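Long-range contacts in putative 6-phosphogluconolactonase (Neisseria gonorrhoeae, PDB 3LHI), which probably hydrolyses 6-phosphogluconolactone to 6-phosphogluconate in the oxidative stage of the pentose phosphate pathway: residues I65-E70 and I100-D105; S143-A148 and P168-H173; T153-S158 and M178-I183; V161-T166 and E174-T179. One frame throughout, in Å; residues are numbered along the deposited sequence.

Interaction 1 of 4, residues I65-E70 and I100-D105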
loop_
_atom_site.group_PDB
_atom_site.type_symbol
_atom_site.label_atom_id
_atom_site.label_comp_id
_atom_site.label_asym_id
_atom_site.label_seq_id
_atom_site.Cartn_x
_atom_site.Cartn_y
_atom_site.Cartn_z
ATOM N N ILE A 65 -7.702 8.899 1.626
ATOM C CA ILE A 65 -7.236 7.665 1.007
ATOM C C ILE A 65 -6.102 8.010 0.055
ATOM O O ILE A 65 -6.163 8.984 -0.695
ATOM C CB ILE A 65 -8.376 6.912 0.234
ATOM C CG1 ILE A 65 -9.488 6.554 1.205
ATOM C CG2 ILE A 65 -7.775 5.628 -0.433
ATOM C CD1 ILE A 65 -10.659 5.809 0.601
ATOM N N THR A 66 -5.067 7.190 0.093
ATOM C CA THR A 66 -3.927 7.349 -0.769
ATOM C C THR A 66 -3.342 5.971 -1.079
ATOM O O THR A 66 -3.921 4.932 -0.773
ATOM C CB THR A 66 -2.887 8.249 -0.077
ATOM O OG1 THR A 66 -1.940 8.741 -1.058
ATOM C CG2 THR A 66 -2.137 7.573 1.105
ATOM N N LEU A 67 -2.194 5.998 -1.738
ATOM C CA LEU A 67 -1.490 4.809 -2.176
ATOM C C LEU A 67 -0.215 4.521 -1.438
ATOM O O LEU A 67 0.502 5.461 -1.076
ATOM C CB LEU A 67 -1.122 4.980 -3.658
ATOM C CG LEU A 67 -2.254 5.177 -4.617
ATOM C CD1 LEU A 67 -1.782 5.606 -6.012
ATOM C CD2 LEU A 67 -3.054 3.913 -4.692
ATOM N N ALA A 68 0.103 3.254 -1.292
ATOM C CA ALA A 68 1.408 2.836 -0.750
ATOM C C ALA A 68 2.509 3.065 -1.791
ATOM O O ALA A 68 3.683 3.225 -1.419
ATOM C CB ALA A 68 1.370 1.357 -0.390
ATOM N N ASP A 69 2.141 3.054 -3.075
ATOM C CA ASP A 69 3.075 3.186 -4.164
ATOM C C ASP A 69 2.293 3.480 -5.428
ATOM O O ASP A 69 1.106 3.148 -5.518
ATOM C CB ASP A 69 4.013 1.976 -4.346
ATOM C CG ASP A 69 3.309 0.739 -4.801
ATOM O OD1 ASP A 69 2.357 0.319 -4.140
ATOM O OD2 ASP A 69 3.744 0.138 -5.808
ATOM N N GLU A 70 2.963 4.107 -6.396
ATOM C CA GLU A 70 2.317 4.466 -7.654
ATOM C C GLU A 70 3.303 4.356 -8.777
ATOM O O GLU A 70 4.508 4.576 -8.624
ATOM C CB GLU A 70 1.696 5.851 -7.557
ATOM C CG GLU A 70 1.022 6.419 -8.800
ATOM C CD GLU A 70 -0.130 5.603 -9.377
ATOM O OE1 GLU A 70 0.087 4.437 -9.712
ATOM O OE2 GLU A 70 -1.224 6.149 -9.496
ATOM N N ILE A 100 -5.793 11.694 -1.531
ATOM C CA ILE A 100 -4.487 12.328 -1.337
ATOM C C ILE A 100 -3.583 11.825 -2.486
ATOM O O ILE A 100 -3.243 10.652 -2.573
ATOM C CB ILE A 100 -3.875 11.954 0.042
ATOM C CG1 ILE A 100 -4.813 12.334 1.207
ATOM C CG2 ILE A 100 -2.475 12.604 0.168
ATOM C CD1 ILE A 100 -4.442 11.670 2.525
ATOM N N PRO A 101 -3.267 12.708 -3.449
ATOM C CA PRO A 101 -2.641 12.261 -4.693
ATOM C C PRO A 101 -1.187 11.921 -4.574
ATOM O O PRO A 101 -0.448 12.510 -3.740
ATOM C CB PRO A 101 -2.832 13.441 -5.613
ATOM C CG PRO A 101 -2.739 14.614 -4.679
ATOM C CD PRO A 101 -3.545 14.171 -3.469
HETATM N N MSE A 102 -0.765 11.019 -5.453
HETATM C CA MSE A 102 0.617 10.636 -5.641
HETATM C C MSE A 102 1.204 11.155 -6.978
HETATM O O MSE A 102 2.383 11.484 -7.063
HETATM C CB MSE A 102 0.727 9.112 -5.569
HETATM C CG MSE A 102 0.511 8.492 -4.180
HETATM SE SE MSE A 102 2.106 8.680 -3.060
HETATM C CE MSE A 102 2.891 6.872 -3.369
ATOM N N VAL A 103 0.364 11.173 -8.012
ATOM C CA VAL A 103 0.634 11.735 -9.352
ATOM C C VAL A 103 -0.484 12.723 -9.636
ATOM O O VAL A 103 -1.683 12.457 -9.376
ATOM C CB VAL A 103 0.657 10.600 -10.443
ATOM C CG1 VAL A 103 0.755 11.172 -11.852
ATOM C CG2 VAL A 103 1.868 9.713 -10.212
ATOM N N GLU A 104 -0.115 13.887 -10.189
ATOM C CA GLU A 104 -1.067 14.946 -10.484
ATOM C C GLU A 104 -1.934 14.597 -11.684
ATOM O O GLU A 104 -1.400 14.204 -12.725
ATOM C CB GLU A 104 -0.270 16.243 -10.752
ATOM C CG GLU A 104 -1.120 17.485 -10.767
ATOM C CD GLU A 104 -0.321 18.781 -10.812
ATOM O OE1 GLU A 104 0.919 18.711 -10.921
ATOM O OE2 GLU A 104 -0.989 19.832 -10.726
ATOM N N ASP A 105 -3.240 14.782 -11.551
ATOM C CA ASP A 105 -4.166 14.608 -12.673
ATOM C C ASP A 105 -3.868 15.615 -13.787
ATOM O O ASP A 105 -3.485 16.759 -13.507
ATOM C CB ASP A 105 -5.614 14.806 -12.228
ATOM C CG ASP A 105 -6.129 13.720 -11.311
ATOM O OD1 ASP A 105 -5.676 12.550 -11.452
ATOM O OD2 ASP A 105 -7.015 14.060 -10.502
#

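Interaction 2 of 4, residues S143-A148 and P168-H173. With EDO (1,2-ethanediol), chain B.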
loop_
_atom_site.group_PDB
_atom_site.type_symbol
_atom_site.label_atom_id
_atom_site.label_comp_id
_atom_site.label_asym_id
_atom_site.label_seq_id
_atom_site.Cartn_x
_atom_site.Cartn_y
_atom_site.Cartn_z
ATOM N N SER A 143 6.601 -0.225 -3.681
ATOM C CA SER A 143 7.492 -0.327 -4.815
ATOM C C SER A 143 8.933 -0.333 -4.286
ATOM O O SER A 143 9.845 0.198 -4.944
ATOM C CB SER A 143 7.234 0.741 -5.875
ATOM O OG SER A 143 6.151 0.389 -6.745
ATOM N N ILE A 144 9.161 -1.051 -3.187
ATOM C CA ILE A 144 10.512 -1.301 -2.692
ATOM C C ILE A 144 10.978 -2.627 -3.315
ATOM O O ILE A 144 10.742 -3.707 -2.805
ATOM C CB ILE A 144 10.565 -1.342 -1.173
ATOM C CG1 ILE A 144 9.971 -0.067 -0.601
ATOM C CG2 ILE A 144 12.018 -1.561 -0.727
ATOM C CD1 ILE A 144 9.807 -0.090 0.963
ATOM N N PHE A 145 11.539 -2.491 -4.497
ATOM C CA PHE A 145 11.977 -3.611 -5.301
ATOM C C PHE A 145 13.458 -3.961 -4.997
ATOM O O PHE A 145 14.273 -3.055 -4.834
ATOM C CB PHE A 145 11.870 -3.268 -6.782
ATOM C CG PHE A 145 10.464 -3.352 -7.342
ATOM C CD1 PHE A 145 10.017 -4.528 -7.869
ATOM C CD2 PHE A 145 9.613 -2.239 -7.345
ATOM C CE1 PHE A 145 8.711 -4.608 -8.397
ATOM C CE2 PHE A 145 8.335 -2.315 -7.838
ATOM C CZ PHE A 145 7.875 -3.513 -8.376
ATOM N N PRO A 146 13.782 -5.255 -4.910
ATOM C CA PRO A 146 15.133 -5.634 -4.451
ATOM C C PRO A 146 16.282 -5.199 -5.349
ATOM O O PRO A 146 17.399 -5.009 -4.847
ATOM C CB PRO A 146 15.037 -7.141 -4.344
ATOM C CG PRO A 146 13.947 -7.524 -5.324
ATOM C CD PRO A 146 12.951 -6.433 -5.213
ATOM N N LYS A 147 16.064 -5.025 -6.644
ATOM C CA LYS A 147 17.120 -4.565 -7.556
ATOM C C LYS A 147 17.091 -3.072 -7.830
ATOM O O LYS A 147 17.894 -2.550 -8.588
ATOM C CB LYS A 147 17.053 -5.341 -8.898
ATOM C CG LYS A 147 17.211 -6.837 -8.704
ATOM C CD LYS A 147 17.370 -7.549 -10.006
ATOM C CE LYS A 147 17.592 -9.074 -9.787
ATOM N NZ LYS A 147 17.271 -9.635 -8.385
ATOM N N ALA A 148 16.174 -2.324 -7.192
ATOM C CA ALA A 148 16.138 -0.899 -7.416
ATOM C C ALA A 148 17.480 -0.257 -7.035
ATOM O O ALA A 148 17.918 -0.458 -5.907
ATOM C CB ALA A 148 14.996 -0.248 -6.564
ATOM N N PRO A 168 12.108 -0.233 -10.754
ATOM C CA PRO A 168 11.971 -1.608 -10.353
ATOM C C PRO A 168 13.010 -2.572 -10.945
ATOM O O PRO A 168 13.281 -3.596 -10.323
ATOM C CB PRO A 168 10.568 -1.967 -10.846
ATOM C CG PRO A 168 9.823 -0.699 -10.807
ATOM C CD PRO A 168 10.829 0.326 -11.276
ATOM N N VAL A 169 13.434 -2.254 -12.169
ATOM C CA VAL A 169 14.394 -3.026 -12.978
ATOM C C VAL A 169 13.716 -4.234 -13.591
ATOM O O VAL A 169 13.853 -4.480 -14.808
ATOM C CB VAL A 169 15.684 -3.417 -12.195
ATOM C CG1 VAL A 169 16.678 -4.189 -13.149
ATOM C CG2 VAL A 169 16.370 -2.159 -11.658
ATOM N N THR A 170 12.997 -5.005 -12.785
ATOM C CA THR A 170 12.342 -6.221 -13.215
ATOM C C THR A 170 10.858 -6.064 -13.599
ATOM O O THR A 170 10.206 -7.029 -13.910
ATOM C CB THR A 170 12.437 -7.305 -12.140
ATOM O OG1 THR A 170 11.817 -6.795 -10.946
ATOM C CG2 THR A 170 13.917 -7.717 -11.801
ATOM N N ALA A 171 10.351 -4.856 -13.484
ATOM C CA ALA A 171 8.932 -4.510 -13.764
ATOM C C ALA A 171 8.933 -3.122 -14.365
ATOM O O ALA A 171 9.864 -2.334 -14.157
ATOM C CB ALA A 171 8.094 -4.588 -12.461
ATOM N N PRO A 172 7.870 -2.754 -15.105
ATOM C CA PRO A 172 7.869 -1.485 -15.792
ATOM C C PRO A 172 7.502 -0.285 -14.927
ATOM O O PRO A 172 6.797 -0.437 -13.932
ATOM C CB PRO A 172 6.820 -1.682 -16.889
ATOM C CG PRO A 172 5.896 -2.623 -16.318
ATOM C CD PRO A 172 6.738 -3.609 -15.538
ATOM N N HIS A 173 7.902 0.870 -15.415
ATOM C CA HIS A 173 7.552 2.190 -14.961
ATOM C C HIS A 173 8.370 2.601 -13.726
ATOM O O HIS A 173 8.506 1.861 -12.778
ATOM C CB HIS A 173 6.064 2.356 -14.640
ATOM C CG HIS A 173 5.147 1.908 -15.729
ATOM N ND1 HIS A 173 5.209 2.447 -17.011
ATOM C CD2 HIS A 173 4.154 0.978 -15.742
ATOM C CE1 HIS A 173 4.256 1.868 -17.745
ATOM N NE2 HIS A 173 3.626 0.959 -17.013
HETATM C C1 EDO B . 13.375 -7.684 -16.807
HETATM O O1 EDO B . 13.298 -6.490 -17.600
HETATM C C2 EDO B . 11.943 -8.099 -16.550
HETATM O O2 EDO B . 11.789 -8.883 -15.355
HETATM O O HOH W 1 13.786 -5.584 -8.335
#

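Interaction 3 of 4, residues T153-S158 and M178-I183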
loop_
_atom_site.group_PDB
_atom_site.type_symbol
_atom_site.label_atom_id
_atom_site.label_comp_id
_atom_site.label_asym_id
_atom_site.label_seq_id
_atom_site.Cartn_x
_atom_site.Cartn_y
_atom_site.Cartn_z
ATOM N N THR A 153 18.335 4.205 -0.336
ATOM C CA THR A 153 17.528 5.390 0.033
ATOM C C THR A 153 16.181 4.962 0.627
ATOM O O THR A 153 15.758 5.518 1.637
ATOM C CB THR A 153 17.339 6.341 -1.153
ATOM O OG1 THR A 153 18.633 6.797 -1.614
ATOM C CG2 THR A 153 16.454 7.558 -0.809
ATOM N N ALA A 154 15.554 3.962 0.059
ATOM C CA ALA A 154 14.238 3.519 0.509
ATOM C C ALA A 154 14.261 2.991 1.907
ATOM O O ALA A 154 13.257 3.078 2.614
ATOM C CB ALA A 154 13.659 2.464 -0.479
ATOM N N ILE A 155 15.391 2.415 2.327
ATOM C CA ILE A 155 15.528 1.843 3.670
ATOM C C ILE A 155 16.234 2.744 4.690
ATOM O O ILE A 155 16.355 2.345 5.832
ATOM C CB ILE A 155 16.157 0.440 3.645
ATOM C CG1 ILE A 155 17.651 0.499 3.293
ATOM C CG2 ILE A 155 15.361 -0.527 2.728
ATOM C CD1 ILE A 155 18.418 -0.843 3.526
ATOM N N ASP A 156 16.628 3.946 4.257
ATOM C CA ASP A 156 17.298 4.913 5.123
ATOM C C ASP A 156 16.256 5.825 5.798
ATOM O O ASP A 156 15.889 6.862 5.241
ATOM C CB ASP A 156 18.256 5.799 4.328
ATOM C CG ASP A 156 19.055 6.748 5.243
ATOM O OD1 ASP A 156 18.893 6.643 6.494
ATOM O OD2 ASP A 156 19.798 7.586 4.681
ATOM N N GLY A 157 15.883 5.471 7.010
ATOM C CA GLY A 157 14.874 6.244 7.751
ATOM C C GLY A 157 15.391 7.367 8.616
ATOM O O GLY A 157 14.622 7.973 9.320
ATOM N N SER A 158 16.666 7.701 8.480
ATOM C CA SER A 158 17.318 8.656 9.366
ATOM C C SER A 158 16.635 10.022 9.401
ATOM O O SER A 158 16.578 10.620 10.487
ATOM C CB SER A 158 18.803 8.821 8.950
ATOM O OG SER A 158 18.936 9.262 7.603
HETATM N N MSE A 178 6.135 4.560 -0.722
HETATM C CA MSE A 178 6.425 4.727 0.697
HETATM C C MSE A 178 7.775 4.057 1.004
HETATM O O MSE A 178 8.147 2.996 0.475
HETATM C CB MSE A 178 5.330 4.075 1.521
HETATM C CG MSE A 178 4.039 4.878 1.613
HETATM SE SE MSE A 178 2.633 4.068 2.627
HETATM C CE MSE A 178 3.321 4.354 4.378
ATOM N N THR A 179 8.478 4.652 1.931
ATOM C CA THR A 179 9.722 4.135 2.437
ATOM C C THR A 179 9.524 3.109 3.528
ATOM O O THR A 179 8.402 2.987 4.104
ATOM C CB THR A 179 10.596 5.275 2.959
ATOM O OG1 THR A 179 9.861 5.874 4.050
ATOM C CG2 THR A 179 10.971 6.288 1.893
ATOM N N LEU A 180 10.544 2.350 3.875
ATOM C CA LEU A 180 10.472 1.455 5.006
ATOM C C LEU A 180 10.066 2.184 6.296
ATOM O O LEU A 180 9.232 1.686 7.062
ATOM C CB LEU A 180 11.783 0.705 5.174
ATOM C CG LEU A 180 11.827 -0.308 6.293
ATOM C CD1 LEU A 180 10.765 -1.391 6.215
ATOM C CD2 LEU A 180 13.239 -0.905 6.353
ATOM N N ASP A 181 10.652 3.365 6.502
ATOM C CA ASP A 181 10.318 4.170 7.702
ATOM C C ASP A 181 8.854 4.509 7.736
ATOM O O ASP A 181 8.214 4.436 8.802
ATOM C CB ASP A 181 11.187 5.437 7.725
ATOM C CG ASP A 181 10.886 6.335 8.890
ATOM O OD1 ASP A 181 10.027 7.225 8.742
ATOM O OD2 ASP A 181 11.551 6.151 9.906
ATOM N N ALA A 182 8.307 4.946 6.627
ATOM C CA ALA A 182 6.908 5.330 6.555
ATOM C C ALA A 182 6.010 4.134 6.868
ATOM O O ALA A 182 5.017 4.284 7.598
ATOM C CB ALA A 182 6.548 5.940 5.161
ATOM N N ILE A 183 6.338 2.975 6.321
ATOM C CA ILE A 183 5.568 1.768 6.591
ATOM C C ILE A 183 5.625 1.396 8.033
ATOM O O ILE A 183 4.590 1.137 8.672
ATOM C CB ILE A 183 6.080 0.582 5.689
ATOM C CG1 ILE A 183 5.823 0.913 4.234
ATOM C CG2 ILE A 183 5.505 -0.764 6.134
ATOM C CD1 ILE A 183 6.517 -0.082 3.217
HETATM O O HOH W 2 13.124 4.312 5.161
#

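Interaction 4 of 4, residues V161-T166 and E174-T179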
loop_
_atom_site.group_PDB
_atom_site.type_symbol
_atom_site.label_atom_id
_atom_site.label_comp_id
_atom_site.label_asym_id
_atom_site.label_seq_id
_atom_site.Cartn_x
_atom_site.Cartn_y
_atom_site.Cartn_z
ATOM N N VAL A 161 12.038 10.512 5.846
ATOM C CA VAL A 161 11.472 10.860 4.549
ATOM C C VAL A 161 10.479 9.765 4.123
ATOM O O VAL A 161 10.723 8.549 4.273
ATOM C CB VAL A 161 12.556 11.099 3.470
ATOM C CG1 VAL A 161 11.941 11.199 2.046
ATOM C CG2 VAL A 161 13.390 12.317 3.887
ATOM N N ALA A 162 9.296 10.173 3.717
ATOM C CA ALA A 162 8.191 9.239 3.585
ATOM C C ALA A 162 8.104 8.548 2.218
ATOM O O ALA A 162 7.517 7.462 2.148
ATOM C CB ALA A 162 6.878 9.950 3.859
ATOM N N LEU A 163 8.548 9.229 1.161
ATOM C CA LEU A 163 8.330 8.744 -0.201
ATOM C C LEU A 163 9.655 8.795 -0.943
ATOM O O LEU A 163 10.492 9.695 -0.697
ATOM C CB LEU A 163 7.300 9.594 -0.959
ATOM C CG LEU A 163 5.910 9.630 -0.356
ATOM C CD1 LEU A 163 4.973 10.616 -1.112
ATOM C CD2 LEU A 163 5.253 8.243 -0.292
ATOM N N VAL A 164 9.836 7.855 -1.851
ATOM C CA VAL A 164 11.097 7.648 -2.582
ATOM C C VAL A 164 10.770 7.239 -4.047
ATOM O O VAL A 164 9.864 6.446 -4.282
ATOM C CB VAL A 164 11.962 6.541 -1.902
ATOM C CG1 VAL A 164 11.175 5.227 -1.799
ATOM C CG2 VAL A 164 13.307 6.348 -2.639
ATOM N N HIS A 165 11.530 7.779 -5.001
ATOM C CA HIS A 165 11.507 7.308 -6.395
ATOM C C HIS A 165 12.292 6.025 -6.492
ATOM O O HIS A 165 13.455 5.971 -6.111
ATOM C CB HIS A 165 12.126 8.384 -7.281
ATOM C CG HIS A 165 12.456 7.934 -8.666
ATOM N ND1 HIS A 165 13.582 8.396 -9.333
ATOM C CD2 HIS A 165 11.880 7.010 -9.470
ATOM C CE1 HIS A 165 13.605 7.817 -10.528
ATOM N NE2 HIS A 165 12.611 6.951 -10.616
ATOM N N THR A 166 11.691 4.987 -7.041
ATOM C CA THR A 166 12.373 3.733 -7.277
ATOM C C THR A 166 12.216 3.307 -8.749
ATOM O O THR A 166 11.253 3.656 -9.439
ATOM C CB THR A 166 11.953 2.591 -6.377
ATOM O OG1 THR A 166 10.599 2.257 -6.697
ATOM C CG2 THR A 166 12.048 2.952 -4.892
ATOM N N GLU A 174 8.864 3.814 -13.760
ATOM C CA GLU A 174 9.409 4.446 -12.560
ATOM C C GLU A 174 8.283 4.514 -11.554
ATOM O O GLU A 174 7.109 4.634 -11.923
ATOM C CB GLU A 174 9.948 5.842 -12.878
ATOM C CG GLU A 174 10.994 5.884 -13.955
ATOM C CD GLU A 174 12.173 4.998 -13.660
ATOM O OE1 GLU A 174 12.651 4.987 -12.499
ATOM O OE2 GLU A 174 12.685 4.294 -14.590
ATOM N N ARG A 175 8.644 4.457 -10.276
ATOM C CA ARG A 175 7.679 4.405 -9.199
ATOM C C ARG A 175 7.929 5.465 -8.148
ATOM O O ARG A 175 9.094 5.906 -7.935
ATOM C CB ARG A 175 7.784 3.054 -8.471
ATOM C CG ARG A 175 7.768 1.824 -9.356
ATOM C CD ARG A 175 6.494 1.713 -10.152
ATOM N NE ARG A 175 6.448 0.514 -11.010
ATOM C CZ ARG A 175 5.989 -0.658 -10.634
ATOM N NH1 ARG A 175 5.472 -0.848 -9.410
ATOM N NH2 ARG A 175 5.966 -1.653 -11.520
ATOM N N ILE A 176 6.879 5.763 -7.410
ATOM C CA ILE A 176 6.990 6.496 -6.172
ATOM C C ILE A 176 6.443 5.564 -5.094
ATOM O O ILE A 176 5.325 5.060 -5.237
ATOM C CB ILE A 176 6.312 7.899 -6.236
ATOM C CG1 ILE A 176 6.408 8.606 -4.883
ATOM C CG2 ILE A 176 4.865 7.838 -6.763
ATOM C CD1 ILE A 176 5.780 9.979 -4.909
ATOM N N SER A 177 7.234 5.340 -4.030
ATOM C CA SER A 177 6.930 4.377 -2.965
ATOM C C SER A 177 7.020 5.005 -1.611
ATOM O O SER A 177 7.900 5.826 -1.323
ATOM C CB SER A 177 7.887 3.231 -2.984
ATOM O OG SER A 177 7.522 2.159 -2.152
HETATM N N MSE A 178 6.135 4.560 -0.722
HETATM C CA MSE A 178 6.425 4.727 0.697
HETATM C C MSE A 178 7.775 4.057 1.004
HETATM O O MSE A 178 8.147 2.996 0.475
HETATM C CB MSE A 178 5.330 4.075 1.521
HETATM C CG MSE A 178 4.039 4.878 1.613
HETATM SE SE MSE A 178 2.633 4.068 2.627
HETATM C CE MSE A 178 3.321 4.354 4.378
ATOM N N THR A 179 8.478 4.652 1.931
ATOM C CA THR A 179 9.722 4.135 2.437
ATOM C C THR A 179 9.524 3.109 3.528
ATOM O O THR A 179 8.402 2.987 4.104
ATOM C CB THR A 179 10.596 5.275 2.959
ATOM O OG1 THR A 179 9.861 5.874 4.050
ATOM C CG2 THR A 179 10.971 6.288 1.893
#

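Interaction 1 of 4, residues I65-E70 and I100-D105
The flat groups joining Thr66 and its neighbour Ile65 to Ile100 are peptide carbonyls, each met at its oxygen by a donor tilted out of its plane. Ile100 N sends a nearly straight bond to Ile65 O (2.9 Å), arriving 23° from that plane. Thr66 OG1, anti to its own backbone N (chi1 -163°), donates to Ile100 O at 2.8 Å. Threonine suits the spot: its hydroxyl takes up the carbonyl of Ile100, while its CB packs on Ile100 CB at 3.8 Å.

Further on, the two segments diverge and selenomethionine Met102 lies between them, in the one of its two conformers described here. Its CB lies 3.9 Å from Glu70 CB and its CG 3.9 Å from Leu67 CB; the flexible chain then bends so that CE comes close to Leu67 O (3.6 Å) and Asp69 CA. Glu70 lays its aliphatic part on this apolar patch, CG 3.7 Å from Val103 CG2, and its carboxylate turns to Thr82 and the backbone N of Asn81.

Ile65 bonds to both Val98 and Ile100, the pattern of parallel strand pairing, which here joins strand 63-71 to the short strand 98-99 in the mixed sheet of this Rossmann-like fold.

Interaction 2 of 4, residues S143-A148 and P168-H173
Pro168 O is gripped twice, and one of its two partners leads across to Lys147. Water 1 donates to Pro168 O at 2.9 Å and accepts from Lys147 N at the same length, bridging two backbones that do not bond directly. The second donor is Thr170 N, whose bond to Pro168 O closes a classic gamma turn centred on Val169, a residue with positive phi (77°).

Beside the bridge the contact becomes apolar. Pro168 CB sits over the centre of the Phe145 ring, 3.6 Å from the centroid and only 9° off the ring normal, a well-formed CH-pi contact. Proline suits this place because its ring is rigid and its CH groups are slightly polarised; CG extends the cover toward Phe145 CE2. Ala171 adds a small methyl, CB 4.1 Å from Phe145 CE1. The aromatic ring also stacks with His140 and touches Arg175.

The more exposed side is carried by Val169, Lys147 and Thr170. Val169 CG2 lies beside the backbone N (chi1 -178° puts CG1 anti to it) and approaches Lys147 O to 3.4 Å. The aliphatic chain of Lys147 crosses Thr170 at about a right angle, CD 3.9 Å from Thr170 CG2, before its end leads away. A 1,2-ethanediol, probably from the crystallisation liquor, donates from O2 to Thr170 O at 2.8 Å.

Here the connecting loop of the hairpin 163-166/175-178 packs on the type I turn from Phe145 to Ala148, just after the Asp-Gly-His-Thr-Ala-Ser signature of 6-phosphogluconolactonases, and so probably near the active site.

Interaction 3 of 4, residues T153-S158 and M178-I183
Ala154 and Leu180 make the tight half of this contact, Gly157 and Asp181 the looser one. Ala154 O, near the end of helix 151-155, receives Leu180 N at 3.1 Å and water 2 at 2.8 Å; the water accepts from Asp181 N. One carbonyl serves, one directly and one through the water, two N-H groups of the first turn of helix 180-184, which have no helical acceptor of their own. Thr179 CB packs against the same oxygen at 3.5 Å. As N-cap, this threonine takes Ala182 N on OG1 (3.1 Å), with chi1 62° setting OG1 between its own N and carbonyl carbon; the hydroxyl donates to Val161 O. Leu180 CB lies 4.2 Å from Ile155 CA, and both leucine and isoleucine reach Leu217.

On the outer side the fit is thinner. Asp181 CB rests 3.8 Å from Gly157 CA, an approach that glycine, with no side chain, allows. Solvent-exposed Asp156 organises its own loop: the bond from Ser158 N to its OD1 makes an Asx turn, and Ser158 OG adds a second bond from the same face.

The junction is a helix N-cap, with Ala154 O from the preceding helix taking a further N-H of the first turn.

Interaction 4 of 4, residues V161-T166 and E174-T179
His165 and Glu174 share the shortest bond here: NE2 donates to OE1 at 2.7 Å. The carboxylate oxygen is met on its anti side and lies close to the imidazole plane, although the two planes stand 73° apart. CG of His165 is anti to its backbone N (chi1 167°), which directs CG along its own strand toward the end where Glu174 lies. Glu174 OE1 also accepts from Thr167 OG1, so histidine and threonine hold it together. At the other end Thr179 OG1 donates to Val161 O (2.8 Å), in the carbonyl plane, and Thr179 N reaches Ala162 O at 3.0 Å from well above its plane.

Between these ends strands 163-166 and 175-178 form an antiparallel beta hairpin. Val164-Ser177 and Thr166-Arg175 are its hydrogen-bonded pairs, with Val164 N to Ser177 O at 2.9 Å; Leu163-Met178 and His165-Ile176 are the non-hydrogen-bonded ones, where CA-H groups come close to carbonyls, as Leu163 CA does to Ser177 O (3.2 Å).

Beyond the backbone, the face with Thr166 and Arg175 is mixed: Thr166 OG1 packs 3.4 Å from Arg175 CB while bonding to Ser143 O, and the guanidinium goes on to Pro172 O and Ser143 OG. On the face of Leu163, His165, Ile176 and Met178, Leu163 and Ile176 pack on helix 114-124, while selenomethionine Met178 meets Tyr125, Pro128 and Leu131; Leu163 CD2 lies 4.1 Å from Met178 CG.

How the interactions relate
Strand 175-178 ties the set together. It pairs with strand 163-166 in interaction 4 and, on its other edge, with strand 63-71 of interaction 1, through Glu70 N to Ile176 O (2.8 Å) and Ala68 O to Met178 N (2.9 Å). Interactions 3 and 4 share Met178 and Thr179 and have centres about 8 Å apart, the strand running directly into the capped helix. Interaction 2 closes the far end of the hairpin; its Ser143 binds Thr166 OG1 through O (2.8 Å) and Asp69 OD2 through OG (2.6 Å), linking it to interactions 4 and 1. This polar cluster, which includes the serine ending the family signature, probably lies close to the active site.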